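Local coordinates for conserved hypothetical protein NMB0706 (Neisseria meningitidis, PDB 1RV9) that is of unknown function but belongs to the family named multi-copper polyphenol oxidoreductase laccase (YfiH-like), so it is probably an enzyme, at residues 77-83 against 96-102; 74-78 against 89-93. All blocks are in the same frame, centred on the assembly; numbering follows the deposited sequence.

Contact 1 of 2, residues 77-83 against 96-102; sequences YLNQIHS and TPDADAS. With SO4 (sulfate ion), chain B.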
loop_
_atom_site.group_PDB
_atom_site.type_symbol
_atom_site.label_atom_id
_atom_site.label_comp_id
_atom_site.label_asym_id
_atom_site.label_seq_id
_atom_site.Cartn_x
_atom_site.Cartn_y
_atom_site.Cartn_z
ATOM N N TYR A 77 -10.718 1.045 -6.516
ATOM C CA TYR A 77 -9.893 -0.151 -6.618
ATOM C C TYR A 77 -9.261 -0.151 -8.008
ATOM O O TYR A 77 -9.921 0.162 -9.004
ATOM C CB TYR A 77 -10.752 -1.406 -6.438
ATOM C CG TYR A 77 -11.301 -1.565 -5.043
ATOM C CD1 TYR A 77 -10.469 -1.924 -3.981
ATOM C CD2 TYR A 77 -12.648 -1.327 -4.773
ATOM C CE1 TYR A 77 -10.962 -2.038 -2.685
ATOM C CE2 TYR A 77 -13.153 -1.438 -3.478
ATOM C CZ TYR A 77 -12.305 -1.793 -2.441
ATOM O OH TYR A 77 -12.787 -1.895 -1.157
ATOM N N LEU A 78 -7.984 -0.507 -8.076
ATOM C CA LEU A 78 -7.268 -0.521 -9.347
ATOM C C LEU A 78 -6.896 -1.930 -9.771
ATOM O O LEU A 78 -6.840 -2.845 -8.950
ATOM C CB LEU A 78 -5.964 0.277 -9.228
ATOM C CG LEU A 78 -5.990 1.671 -8.598
ATOM C CD1 LEU A 78 -4.554 2.134 -8.369
ATOM C CD2 LEU A 78 -6.739 2.646 -9.496
ATOM N N ASN A 79 -6.650 -2.107 -11.064
ATOM C CA ASN A 79 -6.184 -3.400 -11.531
ATOM C C ASN A 79 -4.677 -3.213 -11.439
ATOM O O ASN A 79 -4.033 -2.735 -12.378
ATOM C CB ASN A 79 -6.587 -3.672 -12.979
ATOM C CG ASN A 79 -6.033 -4.990 -13.481
ATOM O OD1 ASN A 79 -6.074 -5.996 -12.772
ATOM N ND2 ASN A 79 -5.510 -4.996 -14.702
ATOM N N GLN A 80 -4.126 -3.559 -10.281
ATOM C CA GLN A 80 -2.702 -3.405 -10.027
ATOM C C GLN A 80 -1.875 -4.366 -10.860
ATOM O O GLN A 80 -2.149 -5.565 -10.896
ATOM C CB GLN A 80 -2.436 -3.599 -8.529
ATOM C CG GLN A 80 -3.214 -2.593 -7.686
ATOM C CD GLN A 80 -3.208 -2.878 -6.192
ATOM O OE1 GLN A 80 -3.867 -2.177 -5.425
ATOM N NE2 GLN A 80 -2.475 -3.905 -5.773
ATOM N N ILE A 81 -0.858 -3.831 -11.527
ATOM C CA ILE A 81 0.006 -4.640 -12.374
ATOM C C ILE A 81 1.485 -4.415 -12.067
ATOM O O ILE A 81 2.347 -4.659 -12.913
ATOM C CB ILE A 81 -0.254 -4.344 -13.867
ATOM C CG1 ILE A 81 -0.114 -2.843 -14.138
ATOM C CG2 ILE A 81 -1.639 -4.830 -14.255
ATOM C CD1 ILE A 81 -0.167 -2.479 -15.610
ATOM N N HIS A 82 1.766 -3.956 -10.851
ATOM C CA HIS A 82 3.132 -3.702 -10.406
ATOM C C HIS A 82 3.878 -2.715 -11.296
ATOM O O HIS A 82 5.084 -2.838 -11.528
ATOM C CB HIS A 82 3.883 -5.030 -10.298
ATOM C CG HIS A 82 3.385 -5.899 -9.186
ATOM N ND1 HIS A 82 3.900 -5.841 -7.910
ATOM C CD2 HIS A 82 2.377 -6.805 -9.143
ATOM C CE1 HIS A 82 3.233 -6.672 -7.128
ATOM N NE2 HIS A 82 2.304 -7.268 -7.853
ATOM N N SER A 83 3.130 -1.728 -11.777
ATOM C CA SER A 83 3.649 -0.669 -12.629
ATOM C C SER A 83 3.974 0.526 -11.745
ATOM O O SER A 83 3.898 0.453 -10.515
ATOM C CB SER A 83 2.585 -0.234 -13.640
ATOM O OG SER A 83 1.560 0.513 -12.992
ATOM N N THR A 96 -12.127 0.117 -14.325
ATOM C CA THR A 96 -10.880 -0.212 -13.640
ATOM C C THR A 96 -9.647 -0.062 -14.518
ATOM O O THR A 96 -9.453 -0.818 -15.464
ATOM C CB THR A 96 -10.929 -1.640 -13.078
ATOM O OG1 THR A 96 -12.144 -1.807 -12.335
ATOM C CG2 THR A 96 -9.741 -1.879 -12.153
ATOM N N PRO A 97 -8.788 0.919 -14.201
ATOM C CA PRO A 97 -7.557 1.189 -14.949
ATOM C C PRO A 97 -6.413 0.285 -14.506
ATOM O O PRO A 97 -6.412 -0.224 -13.380
ATOM C CB PRO A 97 -7.251 2.653 -14.612
ATOM C CG PRO A 97 -8.537 3.178 -13.990
ATOM C CD PRO A 97 -9.050 2.000 -13.241
ATOM N N ASP A 98 -5.451 0.077 -15.401
ATOM C CA ASP A 98 -4.270 -0.715 -15.078
ATOM C C ASP A 98 -3.337 0.312 -14.463
ATOM O O ASP A 98 -2.716 1.103 -15.173
ATOM C CB ASP A 98 -3.624 -1.299 -16.336
ATOM C CG ASP A 98 -4.418 -2.443 -16.925
ATOM O OD1 ASP A 98 -5.432 -2.848 -16.319
ATOM O OD2 ASP A 98 -4.020 -2.941 -17.999
ATOM N N ALA A 99 -3.254 0.317 -13.139
ATOM C CA ALA A 99 -2.414 1.286 -12.457
ATOM C C ALA A 99 -2.088 0.788 -11.066
ATOM O O ALA A 99 -2.722 -0.141 -10.569
ATOM C CB ALA A 99 -3.133 2.619 -12.379
ATOM N N ASP A 100 -1.111 1.424 -10.427
ATOM C CA ASP A 100 -0.703 1.004 -9.100
ATOM C C ASP A 100 -0.661 2.107 -8.057
ATOM O O ASP A 100 -0.109 1.923 -6.974
ATOM C CB ASP A 100 0.642 0.287 -9.189
ATOM C CG ASP A 100 0.520 -1.067 -9.859
ATOM O OD1 ASP A 100 0.401 -2.076 -9.133
ATOM O OD2 ASP A 100 0.521 -1.119 -11.110
ATOM N N ALA A 101 -1.256 3.249 -8.378
ATOM C CA ALA A 101 -1.322 4.367 -7.435
ATOM C C ALA A 101 -2.395 5.331 -7.903
ATOM O O ALA A 101 -2.710 5.389 -9.091
ATOM C CB ALA A 101 0.027 5.092 -7.354
ATOM N N SER A 102 -2.981 6.064 -6.967
ATOM C CA SER A 102 -3.990 7.050 -7.327
ATOM C C SER A 102 -3.878 8.252 -6.403
ATOM O O SER A 102 -3.374 8.152 -5.276
ATOM C CB SER A 102 -5.406 6.453 -7.269
ATOM O OG SER A 102 -5.863 6.274 -5.938
HETATM S S SO4 B . -0.406 -9.744 -6.821
HETATM O O1 SO4 B . -0.371 -10.491 -8.095
HETATM O O2 SO4 B . -1.789 -9.714 -6.305
HETATM O O3 SO4 B . 0.468 -10.407 -5.839
HETATM O O4 SO4 B . 0.055 -8.364 -7.046
HETATM O O HOH W 1 -12.763 -1.199 -9.763
#

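Contact 2 of 2, residues 74-78 against 89-93; sequences PVAYL and AAEAL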
loop_
_atom_site.group_PDB
_atom_site.type_symbol
_atom_site.label_atom_id
_atom_site.label_comp_id
_atom_site.label_asym_id
_atom_site.label_seq_id
_atom_site.Cartn_x
_atom_site.Cartn_y
_atom_site.Cartn_z
ATOM N N PRO A 74 -17.244 6.098 -2.679
ATOM C CA PRO A 74 -16.870 5.003 -3.577
ATOM C C PRO A 74 -15.352 4.827 -3.446
ATOM O O PRO A 74 -14.630 5.799 -3.207
ATOM C CB PRO A 74 -17.297 5.516 -4.955
ATOM C CG PRO A 74 -17.243 7.016 -4.804
ATOM C CD PRO A 74 -17.818 7.229 -3.430
ATOM N N VAL A 75 -14.883 3.591 -3.585
ATOM C CA VAL A 75 -13.466 3.273 -3.456
ATOM C C VAL A 75 -12.867 2.950 -4.822
ATOM O O VAL A 75 -13.369 2.081 -5.537
ATOM C CB VAL A 75 -13.277 2.066 -2.515
ATOM C CG1 VAL A 75 -11.798 1.754 -2.344
ATOM C CG2 VAL A 75 -13.922 2.358 -1.164
ATOM N N ALA A 76 -11.791 3.646 -5.178
ATOM C CA ALA A 76 -11.147 3.440 -6.470
ATOM C C ALA A 76 -10.177 2.261 -6.534
ATOM O O ALA A 76 -8.960 2.449 -6.607
ATOM C CB ALA A 76 -10.436 4.720 -6.908
ATOM N N TYR A 77 -10.718 1.045 -6.516
ATOM C CA TYR A 77 -9.893 -0.151 -6.618
ATOM C C TYR A 77 -9.261 -0.151 -8.008
ATOM O O TYR A 77 -9.921 0.162 -9.004
ATOM C CB TYR A 77 -10.752 -1.406 -6.438
ATOM C CG TYR A 77 -11.301 -1.565 -5.043
ATOM C CD1 TYR A 77 -10.469 -1.924 -3.981
ATOM C CD2 TYR A 77 -12.648 -1.327 -4.773
ATOM C CE1 TYR A 77 -10.962 -2.038 -2.685
ATOM C CE2 TYR A 77 -13.153 -1.438 -3.478
ATOM C CZ TYR A 77 -12.305 -1.793 -2.441
ATOM O OH TYR A 77 -12.787 -1.895 -1.157
ATOM N N LEU A 78 -7.984 -0.507 -8.076
ATOM C CA LEU A 78 -7.268 -0.521 -9.347
ATOM C C LEU A 78 -6.896 -1.930 -9.771
ATOM O O LEU A 78 -6.840 -2.845 -8.950
ATOM C CB LEU A 78 -5.964 0.277 -9.228
ATOM C CG LEU A 78 -5.990 1.671 -8.598
ATOM C CD1 LEU A 78 -4.554 2.134 -8.369
ATOM C CD2 LEU A 78 -6.739 2.646 -9.496
ATOM N N ALA A 89 -7.865 9.190 -8.852
ATOM C CA ALA A 89 -8.857 8.282 -8.293
ATOM C C ALA A 89 -10.274 8.586 -8.752
ATOM O O ALA A 89 -11.059 7.667 -8.995
ATOM C CB ALA A 89 -8.785 8.300 -6.768
ATOM N N ALA A 90 -10.595 9.870 -8.881
ATOM C CA ALA A 90 -11.929 10.287 -9.303
ATOM C C ALA A 90 -12.265 9.818 -10.716
ATOM O O ALA A 90 -13.438 9.713 -11.076
ATOM C CB ALA A 90 -12.053 11.809 -9.209
ATOM N N GLU A 91 -11.240 9.530 -11.513
ATOM C CA GLU A 91 -11.441 9.077 -12.889
ATOM C C GLU A 91 -11.314 7.560 -13.017
ATOM O O GLU A 91 -11.602 6.994 -14.075
ATOM C CB GLU A 91 -10.416 9.727 -13.821
ATOM C CG GLU A 91 -10.410 11.243 -13.828
ATOM C CD GLU A 91 -9.382 11.805 -14.794
ATOM O OE1 GLU A 91 -8.184 11.481 -14.651
ATOM O OE2 GLU A 91 -9.771 12.571 -15.701
ATOM N N ALA A 92 -10.884 6.903 -11.946
ATOM C CA ALA A 92 -10.703 5.456 -11.958
ATOM C C ALA A 92 -11.953 4.645 -11.633
ATOM O O ALA A 92 -11.903 3.416 -11.594
ATOM C CB ALA A 92 -9.573 5.087 -10.989
ATOM N N LEU A 93 -13.071 5.331 -11.412
ATOM C CA LEU A 93 -14.320 4.663 -11.059
ATOM C C LEU A 93 -15.199 4.151 -12.201
ATOM O O LEU A 93 -15.934 3.191 -12.029
ATOM C CB LEU A 93 -15.157 5.577 -10.163
ATOM C CG LEU A 93 -14.445 6.119 -8.924
ATOM C CD1 LEU A 93 -15.402 7.023 -8.161
ATOM C CD2 LEU A 93 -13.968 4.978 -8.029
#

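Contact 1 of 2, residues 77-83 against 96-102
Residues 77-83 and 96-102 run alongside each other in the same direction, and Asn79 joins the backbones twice, N donating to Pro97 O (3.0 Å) and O accepting from Ala99 N (3.2 Å). The Asn79 side chain, CG anti to the backbone N (chi1 177°), lies beside Asp98, and ND2 reaches Asp98 OD1 at 2.7 Å, nearly straight but from above the carboxylate plane. The buried Asp100 carboxylate is gripped by residues 81-83. Its OD2 accepts from Ile81 N on the syn side, from Ser83 N (2.8 Å) above the plane, and from Ser83 OG (2.7 Å) on the anti side; OD1 takes His82 N at 2.9 Å. With OD1 also bonded to His135 ND1, this net should fix the carboxylate's rotation. Leu78 CD1 rests against Ala101 N (3.5 Å). His82 NE2 donates to O4 (2.6 Å) of a sulfate, probably from the crystallisation liquor and also held by His52 and Arg247. The ring packs on Cys118 and edge-to-face on His135, a grouping consistent with an active site. Strand 101-104 lies between strands 86-88 and 131-136, with helix 145-153 against Ala101, and Gln80 OE1 accepts a hydrogen bond from Met114 N of strand 110-115.

Contact 2 of 2, residues 74-78 against 89-93
Pro74 and Leu93 meet at about a right angle, the pyrrolidine presenting CG to Leu93 CD1 (3.8 Å), while Tyr77 points its CB away from 89-93, makes no contact with it, and has Val75 CG1 3.5 Å above one face of its ring, offset toward the rim. That ring also makes a cation-pi contact with Arg64. The centre of the contact is Ala76, whose CB points at 89-93 and is met by three side chains: Ala89 CB at 3.9 Å, Ala92 CB at 4.2 Å and Leu93 CD2 at 3.7 Å. Leu93 divides its work between its two methyls. With CG anti to its carbonyl carbon (chi1 -53°), it sends CD1 to the proline and CD2 over the alanine, where it also comes within 3.6 Å of Ala76 CA. Leu78 CD2 touches Ala92 CB at 4.0 Å. Segment 89-93 is held within itself by the backbone bond from Ala92 N to Ala89 O (3.1 Å), and Val109 packs on Ala76, Ala89 and Leu93 from a neighbouring loop. Cohesion therefore rests on van der Waals fit among aliphatic groups, the alanines and Leu78 buried and Leu93 at the exposed edge, rather than on directed polar bonds.

Overall arrangement
Following the chain, helix 57-71 leads into 74-78, whose last two residues also begin 77-83, so both contacts start from one stretch. Contact 2 closes first, when the chain has passed through strand 86-88 and turned back at 89-93. Contact 1 closes next, at 96-102, where the chain enters strand 101-104. Their loops therefore overlap and cross, each first segment pairing with a later one in the same order. The two contacts touch through Pro97 on Ala92 and Ser102 on Ala89, their centres about 10 Å apart. Together they tie strand 75-76 and the loop after it to the loop following strand 86-88 and to the start of strand 101-104.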